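Local coordinates for protein MHC class I antigen (Ctenopharyngodon idella, PDB 5H5Z) that probably presents peptides to T cells at the cell surface, holding them in a groove as a class I heavy chain paired with beta-2-microglobulin, at residues A[83-97]-A[108-120]. Numbering follows the deposited sequence.
Sequences FNQSKGVHTWQNMYG and GFYQYAYDGEDFV
Phe83 lays its ring beside that of Tyr114, nearly parallel but slid aside, where the chain leaves helix 55-82 to enter the antiparallel hairpin of strands 90-97 and 108-114, part of the class I peptide-groove floor. Gln85, extended beyond CG, reaches the far end of Tyr114, and Tyr114 OH donates a very short hydrogen bond to Gln85 OE1, which lies at the edge of the phenol ring, near its plane. His90 suits the next place because both its N-H groups donate: NE2 to Lys87 O within the connecting loop, and ND1 to the syn lone pair of Asp115 OD2 at 2.8 Å, in the imidazole plane. Such pairing would favour a protonated ring beside the carboxylate. The other carboxylate oxygen, Asp115 OD1, takes the backbone N of Thr91 at 2.9 Å, so Asp115 ties the type I' turn of residues 114-117 to the start of the neighbouring strand. A water joins Thr91 OG1 to Gly116 N.

From Trp92 onward alternate residues face the groove. Its chi1 of 178° turns the indole away from the backbone N and over the neighbouring strand, into an offset edge-to-face pair, Trp92 CH2 3.4 Å from Phe119 CD2; the indole also packs on an apolar side chain of the bound peptide. Gln93 faces the other way, and its NE2 bonds Trp61 O of the beta-2-microglobulin chain. The flat amide of Asn94 stacks on one face of Tyr112, the planes 2° apart. On the face of Gln93, Met95 CG meets Phe109 CE2 at 3.8 Å. Tyr96 forms an offset stack with Tyr110, and both hydroxyls bond the peptide, the former also Tyr9. Gly97, lacking a side chain, lets the Phe109 ring lie against the backbone: Gly97 N lies 3.6 Å above the plane of that ring, over its centre.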
ATOM      1  N   PHE A  83      -8.312 -13.411  25.530  1.00 43.16           N
ATOM      2  CA  PHE A  83      -7.071 -14.149  25.285  1.00 43.17           C
ATOM      3  C   PHE A  83      -6.160 -14.198  26.514  1.00 49.40           C
ATOM      4  O   PHE A  83      -5.044 -14.724  26.443  1.00 48.60           O
ATOM      5  CB  PHE A  83      -6.314 -13.568  24.088  1.00 42.51           C
ATOM      6  CG  PHE A  83      -6.883 -13.967  22.759  1.00 44.00           C
ATOM      7  CD1 PHE A  83      -6.443 -15.122  22.117  1.00 43.48           C
ATOM      8  CD2 PHE A  83      -7.857 -13.188  22.142  1.00 44.19           C
ATOM      9  CE1 PHE A  83      -6.965 -15.491  20.885  1.00 46.18           C
ATOM     10  CE2 PHE A  83      -8.381 -13.552  20.911  1.00 43.12           C
ATOM     11  CZ  PHE A  83      -7.937 -14.705  20.281  1.00 41.70           C
ATOM     12  N   ASN A  84      -6.650 -13.656  27.630  1.00 48.55           N
ATOM     13  CA  ASN A  84      -5.901 -13.579  28.892  1.00 50.84           C
ATOM     14  C   ASN A  84      -4.605 -12.781  28.754  1.00 55.09           C
ATOM     15  O   ASN A  84      -3.541 -13.211  29.205  1.00 73.00           O
ATOM     16  CB  ASN A  84      -5.631 -14.978  29.465  1.00 58.22           C
ATOM     17  CG  ASN A  84      -6.901 -15.784  29.662  1.00 64.47           C
ATOM     18  OD1 ASN A  84      -7.918 -15.264  30.128  1.00 58.46           O
ATOM     19  ND2 ASN A  84      -6.847 -17.064  29.312  1.00 66.73           N
ATOM     20  N   GLN A  85      -4.709 -11.616  28.119  1.00 48.95           N
ATOM     21  CA  GLN A  85      -3.559 -10.749  27.890  1.00 50.26           C
ATOM     22  C   GLN A  85      -3.809  -9.369  28.502  1.00 66.83           C
ATOM     23  O   GLN A  85      -4.444  -8.511  27.887  1.00 72.20           O
ATOM     24  CB  GLN A  85      -3.268 -10.636  26.387  1.00 51.58           C
ATOM     25  CG  GLN A  85      -2.948 -11.961  25.697  1.00 50.21           C
ATOM     26  CD  GLN A  85      -3.076 -11.889  24.182  1.00 51.05           C
ATOM     27  OE1 GLN A  85      -3.813 -11.063  23.646  1.00 51.01           O
ATOM     28  NE2 GLN A  85      -2.361 -12.766  23.484  1.00 49.52           N
ATOM     29  N   SER A  86      -3.314  -9.170  29.721  1.00 71.17           N
ATOM     30  CA  SER A  86      -3.517  -7.915  30.448  1.00 71.13           C
ATOM     31  C   SER A  86      -2.311  -6.981  30.340  1.00 70.57           C
ATOM     32  O   SER A  86      -2.327  -5.868  30.869  1.00 73.47           O
ATOM     33  CB  SER A  86      -3.852  -8.194  31.918  1.00 78.19           C
ATOM     34  OG  SER A  86      -2.799  -8.892  32.561  1.00 84.29           O
ATOM     35  N   LYS A  87      -1.274  -7.445  29.650  1.00 69.23           N
ATOM     36  CA  LYS A  87      -0.045  -6.678  29.467  1.00 77.05           C
ATOM     37  C   LYS A  87       0.346  -6.615  27.994  1.00 74.66           C
ATOM     38  O   LYS A  87      -0.151  -7.391  27.177  1.00 78.58           O
ATOM     39  CB  LYS A  87       1.099  -7.291  30.284  1.00 78.66           C
ATOM     40  CG  LYS A  87       0.997  -7.057  31.783  1.00 89.08           C
ATOM     41  CD  LYS A  87       2.209  -7.614  32.514  1.00 76.44           C
ATOM     42  CE  LYS A  87       2.127  -7.327  34.005  1.00 86.74           C
ATOM     43  NZ  LYS A  87       3.315  -7.851  34.735  1.00 90.48           N
ATOM     44  N   GLY A  88       1.227  -5.674  27.663  1.00 62.85           N
ATOM     45  CA  GLY A  88       1.818  -5.595  26.331  1.00 56.51           C
ATOM     46  C   GLY A  88       0.953  -4.914  25.288  1.00 51.30           C
ATOM     47  O   GLY A  88      -0.241  -4.678  25.505  1.00 50.73           O
ATOM     48  N   VAL A  89       1.569  -4.604  24.150  1.00 40.81           N
ATOM     49  CA  VAL A  89       0.884  -3.936  23.045  1.00 44.73           C
ATOM     50  C   VAL A  89       0.017  -4.916  22.250  1.00 39.07           C
ATOM     51  O   VAL A  89       0.460  -6.004  21.884  1.00 37.95           O
ATOM     52  CB  VAL A  89       1.882  -3.177  22.123  1.00 53.08           C
ATOM     53  CG1 VAL A  89       2.987  -4.097  21.614  1.00 64.43           C
ATOM     54  CG2 VAL A  89       1.160  -2.499  20.965  1.00 49.02           C
ATOM     55  N   HIS A  90      -1.229  -4.530  22.001  1.00 32.21           N
ATOM     56  CA  HIS A  90      -2.114  -5.326  21.161  1.00 29.52           C
ATOM     57  C   HIS A  90      -2.821  -4.440  20.142  1.00 29.33           C
ATOM     58  O   HIS A  90      -2.903  -3.222  20.321  1.00 30.77           O
ATOM     59  CB  HIS A  90      -3.097  -6.132  22.013  1.00 32.96           C
ATOM     60  CG  HIS A  90      -2.427  -7.118  22.920  1.00 35.66           C
ATOM     61  ND1 HIS A  90      -1.968  -8.341  22.480  1.00 37.28           N
ATOM     62  CD2 HIS A  90      -2.112  -7.049  24.236  1.00 40.17           C
ATOM     63  CE1 HIS A  90      -1.410  -8.988  23.489  1.00 39.97           C
ATOM     64  NE2 HIS A  90      -1.485  -8.226  24.566  1.00 40.21           N
ATOM     65  N   THR A  91      -3.301  -5.057  19.066  1.00 27.95           N
ATOM     66  CA  THR A  91      -3.901  -4.318  17.957  1.00 25.54           C
ATOM     67  C   THR A  91      -5.280  -4.858  17.606  1.00 27.82           C
ATOM     68  O   THR A  91      -5.547  -6.058  17.733  1.00 25.32           O
ATOM     69  CB  THR A  91      -3.034  -4.364  16.678  1.00 31.51           C
ATOM     70  OG1 THR A  91      -3.131  -5.661  16.081  1.00 34.53           O
ATOM     71  CG2 THR A  91      -1.573  -4.057  16.977  1.00 28.70           C
ATOM     72  N   TRP A  92      -6.138  -3.950  17.147  1.00 24.61           N
ATOM     73  CA  TRP A  92      -7.475  -4.268  16.698  1.00 21.96           C
ATOM     74  C   TRP A  92      -7.661  -3.559  15.364  1.00 22.23           C
ATOM     75  O   TRP A  92      -7.420  -2.353  15.248  1.00 23.64           O
ATOM     76  CB  TRP A  92      -8.499  -3.788  17.738  1.00 21.77           C
ATOM     77  CG  TRP A  92      -9.946  -4.015  17.380  1.00 23.42           C
ATOM     78  CD1 TRP A  92     -10.896  -3.056  17.149  1.00 25.76           C
ATOM     79  CD2 TRP A  92     -10.606  -5.277  17.226  1.00 24.17           C
ATOM     80  NE1 TRP A  92     -12.108  -3.643  16.864  1.00 23.89           N
ATOM     81  CE2 TRP A  92     -11.957  -5.006  16.907  1.00 25.84           C
ATOM     82  CE3 TRP A  92     -10.189  -6.616  17.345  1.00 23.88           C
ATOM     83  CZ2 TRP A  92     -12.894  -6.022  16.684  1.00 23.88           C
ATOM     84  CZ3 TRP A  92     -11.118  -7.626  17.124  1.00 23.71           C
ATOM     85  CH2 TRP A  92     -12.460  -7.319  16.793  1.00 24.39           C
ATOM     86  N   GLN A  93      -8.066  -4.321  14.355  1.00 22.29           N
ATOM     87  CA  GLN A  93      -8.185  -3.798  12.997  1.00 20.95           C
ATOM     88  C   GLN A  93      -9.554  -4.061  12.393  1.00 21.30           C
ATOM     89  O   GLN A  93     -10.186  -5.080  12.668  1.00 21.61           O
ATOM     90  CB  GLN A  93      -7.129  -4.426  12.088  1.00 21.34           C
ATOM     91  CG  GLN A  93      -5.722  -3.892  12.259  1.00 21.05           C
ATOM     92  CD  GLN A  93      -4.693  -4.821  11.633  1.00 23.96           C
ATOM     93  OE1 GLN A  93      -4.460  -5.924  12.124  1.00 23.48           O
ATOM     94  NE2 GLN A  93      -4.087  -4.384  10.540  1.00 21.22           N
ATOM     95  N   ASN A  94      -9.985  -3.134  11.545  1.00 20.79           N
ATOM     96  CA  ASN A  94     -11.203  -3.279  10.768  1.00 19.27           C
ATOM     97  C   ASN A  94     -10.894  -2.800   9.354  1.00 20.39           C
ATOM     98  O   ASN A  94     -10.300  -1.734   9.165  1.00 19.74           O
ATOM     99  CB  ASN A  94     -12.319  -2.443  11.411  1.00 19.09           C
ATOM    100  CG  ASN A  94     -13.658  -2.531  10.678  1.00 19.60           C
ATOM    101  OD1 ASN A  94     -14.014  -3.548  10.071  1.00 21.86           O
ATOM    102  ND2 ASN A  94     -14.431  -1.466  10.785  1.00 18.68           N
ATOM    103  N   MET A  95     -11.250  -3.610   8.366  1.00 17.82           N
ATOM    104  CA  MET A  95     -11.282  -3.136   6.989  1.00 17.42           C
ATOM    105  C   MET A  95     -12.642  -3.459   6.384  1.00 17.57           C
ATOM    106  O   MET A  95     -13.194  -4.541   6.595  1.00 19.28           O
ATOM    107  CB  MET A  95     -10.137  -3.720   6.149  1.00 19.89           C
ATOM    108  CG  MET A  95     -10.174  -5.231   5.988  1.00 22.06           C
ATOM    109  SD  MET A  95      -8.679  -5.888   5.233  1.00 33.43           S
ATOM    110  CE  MET A  95      -8.695  -5.036   3.654  1.00 34.39           C
ATOM    111  N   TYR A  96     -13.196  -2.504   5.652  1.00 17.11           N
ATOM    112  CA  TYR A  96     -14.447  -2.736   4.970  1.00 16.11           C
ATOM    113  C   TYR A  96     -14.472  -1.889   3.725  1.00 17.53           C
ATOM    114  O   TYR A  96     -13.730  -0.912   3.616  1.00 18.18           O
ATOM    115  CB  TYR A  96     -15.652  -2.423   5.873  1.00 16.63           C
ATOM    116  CG  TYR A  96     -15.777  -0.987   6.327  1.00 17.02           C
ATOM    117  CD1 TYR A  96     -16.512  -0.055   5.578  1.00 18.08           C
ATOM    118  CD2 TYR A  96     -15.201  -0.562   7.530  1.00 17.01           C
ATOM    119  CE1 TYR A  96     -16.643   1.260   6.002  1.00 18.60           C
ATOM    120  CE2 TYR A  96     -15.327   0.753   7.960  1.00 17.34           C
ATOM    121  CZ  TYR A  96     -16.049   1.655   7.192  1.00 17.22           C
ATOM    122  OH  TYR A  96     -16.178   2.953   7.618  1.00 21.13           O
ATOM    123  N   GLY A  97     -15.332  -2.254   2.787  1.00 16.62           N
ATOM    124  CA  GLY A  97     -15.440  -1.470   1.579  1.00 18.13           C
ATOM    125  C   GLY A  97     -16.306  -2.114   0.538  1.00 16.24           C
ATOM    126  O   GLY A  97     -16.794  -3.226   0.726  1.00 17.22           O
ATOM    127  N   GLY A 108     -18.806  -6.302  -1.786  1.00 21.92           N
ATOM    128  CA  GLY A 108     -18.418  -5.645  -0.551  1.00 20.67           C
ATOM    129  C   GLY A 108     -17.929  -6.628   0.489  1.00 18.49           C
ATOM    130  O   GLY A 108     -18.240  -7.821   0.417  1.00 23.15           O
ATOM    131  N   PHE A 109     -17.159  -6.125   1.449  1.00 18.93           N
ATOM    132  CA  PHE A 109     -16.603  -6.949   2.526  1.00 18.55           C
ATOM    133  C   PHE A 109     -16.575  -6.168   3.837  1.00 18.32           C
ATOM    134  O   PHE A 109     -16.586  -4.935   3.832  1.00 17.47           O
ATOM    135  CB  PHE A 109     -15.185  -7.414   2.163  1.00 20.50           C
ATOM    136  CG  PHE A 109     -14.202  -6.289   2.018  1.00 20.66           C
ATOM    137  CD1 PHE A 109     -14.122  -5.566   0.828  1.00 22.21           C
ATOM    138  CD2 PHE A 109     -13.353  -5.947   3.069  1.00 21.63           C
ATOM    139  CE1 PHE A 109     -13.221  -4.521   0.691  1.00 24.26           C
ATOM    140  CE2 PHE A 109     -12.446  -4.905   2.937  1.00 23.79           C
ATOM    141  CZ  PHE A 109     -12.379  -4.192   1.746  1.00 26.56           C
ATOM    142  N   TYR A 110     -16.530  -6.895   4.953  1.00 19.39           N
ATOM    143  CA  TYR A 110     -16.475  -6.290   6.282  1.00 17.36           C
ATOM    144  C   TYR A 110     -15.762  -7.284   7.199  1.00 18.23           C
ATOM    145  O   TYR A 110     -16.256  -8.391   7.427  1.00 19.28           O
ATOM    146  CB  TYR A 110     -17.891  -5.982   6.797  1.00 16.80           C
ATOM    147  CG  TYR A 110     -18.047  -4.609   7.423  1.00 18.04           C
ATOM    148  CD1 TYR A 110     -17.425  -4.289   8.631  1.00 18.72           C
ATOM    149  CD2 TYR A 110     -18.845  -3.629   6.814  1.00 19.35           C
ATOM    150  CE1 TYR A 110     -17.564  -3.032   9.199  1.00 20.32           C
ATOM    151  CE2 TYR A 110     -18.994  -2.373   7.378  1.00 21.20           C
ATOM    152  CZ  TYR A 110     -18.357  -2.079   8.570  1.00 22.91           C
ATOM    153  OH  TYR A 110     -18.505  -0.834   9.134  1.00 27.33           O
ATOM    154  N   GLN A 111     -14.595  -6.891   7.710  1.00 18.25           N
ATOM    155  CA  GLN A 111     -13.696  -7.823   8.415  1.00 20.13           C
ATOM    156  C   GLN A 111     -12.995  -7.170   9.600  1.00 19.28           C
ATOM    157  O   GLN A 111     -12.674  -5.980   9.566  1.00 19.83           O
ATOM    158  CB  GLN A 111     -12.632  -8.366   7.454  1.00 25.45           C
ATOM    159  CG  GLN A 111     -13.184  -9.138   6.264  1.00 34.13           C
ATOM    160  CD  GLN A 111     -12.197  -9.248   5.115  1.00 41.82           C
ATOM    161  OE1 GLN A 111     -11.054  -8.810   5.213  1.00 44.49           O
ATOM    162  NE2 GLN A 111     -12.643  -9.835   4.015  1.00 49.12           N
ATOM    163  N   TYR A 112     -12.745  -7.964  10.638  1.00 20.79           N
ATOM    164  CA  TYR A 112     -12.007  -7.508  11.815  1.00 22.14           C
ATOM    165  C   TYR A 112     -10.881  -8.488  12.151  1.00 21.69           C
ATOM    166  O   TYR A 112     -11.006  -9.685  11.897  1.00 21.70           O
ATOM    167  CB  TYR A 112     -12.947  -7.393  13.016  1.00 22.62           C
ATOM    168  CG  TYR A 112     -14.035  -6.335  12.894  1.00 19.79           C
ATOM    169  CD1 TYR A 112     -15.228  -6.599  12.209  1.00 20.04           C
ATOM    170  CD2 TYR A 112     -13.881  -5.078  13.483  1.00 20.20           C
ATOM    171  CE1 TYR A 112     -16.223  -5.640  12.113  1.00 20.85           C
ATOM    172  CE2 TYR A 112     -14.882  -4.112  13.394  1.00 20.72           C
ATOM    173  CZ  TYR A 112     -16.044  -4.398  12.704  1.00 21.35           C
ATOM    174  OH  TYR A 112     -17.043  -3.446  12.618  1.00 23.70           O
ATOM    175  N   ALA A 113      -9.791  -7.976  12.723  1.00 21.31           N
ATOM    176  CA  ALA A 113      -8.672  -8.816  13.172  1.00 21.31           C
ATOM    177  C   ALA A 113      -8.147  -8.349  14.512  1.00 22.66           C
ATOM    178  O   ALA A 113      -8.129  -7.147  14.800  1.00 22.08           O
ATOM    179  CB  ALA A 113      -7.537  -8.813  12.154  1.00 21.02           C
ATOM    180  N   TYR A 114      -7.720  -9.315  15.321  1.00 22.89           N
ATOM    181  CA  TYR A 114      -7.040  -9.038  16.571  1.00 23.85           C
ATOM    182  C   TYR A 114      -5.601  -9.521  16.465  1.00 26.83           C
ATOM    183  O   TYR A 114      -5.349 -10.655  16.043  1.00 24.96           O
ATOM    184  CB  TYR A 114      -7.750  -9.726  17.738  1.00 27.64           C
ATOM    185  CG  TYR A 114      -7.024  -9.568  19.055  1.00 28.69           C
ATOM    186  CD1 TYR A 114      -6.911  -8.317  19.659  1.00 24.73           C
ATOM    187  CD2 TYR A 114      -6.441 -10.667  19.692  1.00 28.11           C
ATOM    188  CE1 TYR A 114      -6.250  -8.158  20.863  1.00 30.98           C
ATOM    189  CE2 TYR A 114      -5.777 -10.518  20.899  1.00 29.54           C
ATOM    190  CZ  TYR A 114      -5.684  -9.265  21.479  1.00 29.32           C
ATOM    191  OH  TYR A 114      -5.025  -9.113  22.675  1.00 34.53           O
ATOM    192  N   ASP A 115      -4.666  -8.654  16.853  1.00 24.78           N
ATOM    193  CA  ASP A 115      -3.222  -8.896  16.676  1.00 25.12           C
ATOM    194  C   ASP A 115      -2.877  -9.404  15.273  1.00 25.89           C
ATOM    195  O   ASP A 115      -2.047 -10.299  15.106  1.00 26.62           O
ATOM    196  CB  ASP A 115      -2.666  -9.817  17.779  1.00 24.96           C
ATOM    197  CG  ASP A 115      -2.550  -9.113  19.119  1.00 28.74           C
ATOM    198  OD1 ASP A 115      -2.505  -7.867  19.149  1.00 30.18           O
ATOM    199  OD2 ASP A 115      -2.499  -9.803  20.157  1.00 29.56           O
ATOM    200  N   GLY A 116      -3.532  -8.824  14.268  1.00 24.13           N
ATOM    201  CA  GLY A 116      -3.262  -9.151  12.867  1.00 25.28           C
ATOM    202  C   GLY A 116      -3.734 -10.517  12.394  1.00 25.35           C
ATOM    203  O   GLY A 116      -3.278 -11.005  11.363  1.00 25.66           O
ATOM    204  N   GLU A 117      -4.640 -11.134  13.147  1.00 26.44           N
ATOM    205  CA  GLU A 117      -5.240 -12.411  12.757  1.00 24.84           C
ATOM    206  C   GLU A 117      -6.765 -12.305  12.695  1.00 25.18           C
ATOM    207  O   GLU A 117      -7.370 -11.654  13.547  1.00 25.03           O
ATOM    208  CB  GLU A 117      -4.841 -13.509  13.744  1.00 30.04           C
ATOM    209  CG  GLU A 117      -3.384 -13.936  13.641  1.00 34.61           C
ATOM    210  CD  GLU A 117      -3.069 -15.120  14.532  1.00 46.22           C
ATOM    211  OE1 GLU A 117      -3.369 -15.059  15.745  1.00 50.33           O
ATOM    212  OE2 GLU A 117      -2.520 -16.114  14.020  1.00 54.08           O
ATOM    213  N   ASP A 118      -7.377 -12.964  11.708  1.00 24.08           N
ATOM    214  CA  ASP A 118      -8.844 -12.962  11.544  1.00 23.12           C
ATOM    215  C   ASP A 118      -9.561 -13.151  12.875  1.00 25.61           C
ATOM    216  O   ASP A 118      -9.194 -14.028  13.669  1.00 26.36           O
ATOM    217  CB  ASP A 118      -9.296 -14.068  10.586  1.00 27.22           C
ATOM    218  CG  ASP A 118      -8.947 -13.781   9.136  1.00 30.01           C
ATOM    219  OD1 ASP A 118      -8.476 -12.668   8.821  1.00 32.69           O
ATOM    220  OD2 ASP A 118      -9.157 -14.681   8.300  1.00 33.89           O
ATOM    221  N   PHE A 119     -10.574 -12.323  13.114  1.00 24.12           N
ATOM    222  CA  PHE A 119     -11.409 -12.443  14.311  1.00 23.92           C
ATOM    223  C   PHE A 119     -12.854 -12.756  13.895  1.00 25.00           C
ATOM    224  O   PHE A 119     -13.340 -13.860  14.144  1.00 23.78           O
ATOM    225  CB  PHE A 119     -11.312 -11.172  15.166  1.00 25.30           C
ATOM    226  CG  PHE A 119     -11.984 -11.280  16.514  1.00 28.10           C
ATOM    227  CD1 PHE A 119     -11.374 -11.963  17.562  1.00 27.34           C
ATOM    228  CD2 PHE A 119     -13.226 -10.682  16.739  1.00 27.78           C
ATOM    229  CE1 PHE A 119     -11.989 -12.057  18.805  1.00 25.94           C
ATOM    230  CE2 PHE A 119     -13.844 -10.768  17.982  1.00 30.23           C
ATOM    231  CZ  PHE A 119     -13.225 -11.454  19.017  1.00 30.74           C
ATOM    232  N   VAL A 120     -13.527 -11.801  13.249  1.00 24.00           N
ATOM    233  CA  VAL A 120     -14.844 -12.046  12.644  1.00 21.24           C
ATOM    234  C   VAL A 120     -14.921 -11.434  11.238  1.00 19.62           C
ATOM    235  O   VAL A 120     -14.336 -10.379  10.977  1.00 21.93           O
ATOM    236  CB  VAL A 120     -16.037 -11.514  13.495  1.00 20.91           C
ATOM    237  CG1 VAL A 120     -16.224 -12.325  14.769  1.00 24.15           C
ATOM    238  CG2 VAL A 120     -15.883 -10.030  13.812  1.00 22.58           C
TER
HETATM  239  O   HOH W   1      -2.915 -12.554  20.389  1.00 34.39           O
HETATM  240  O   HOH W   2      -5.269  -6.601  14.567  1.00 23.20           O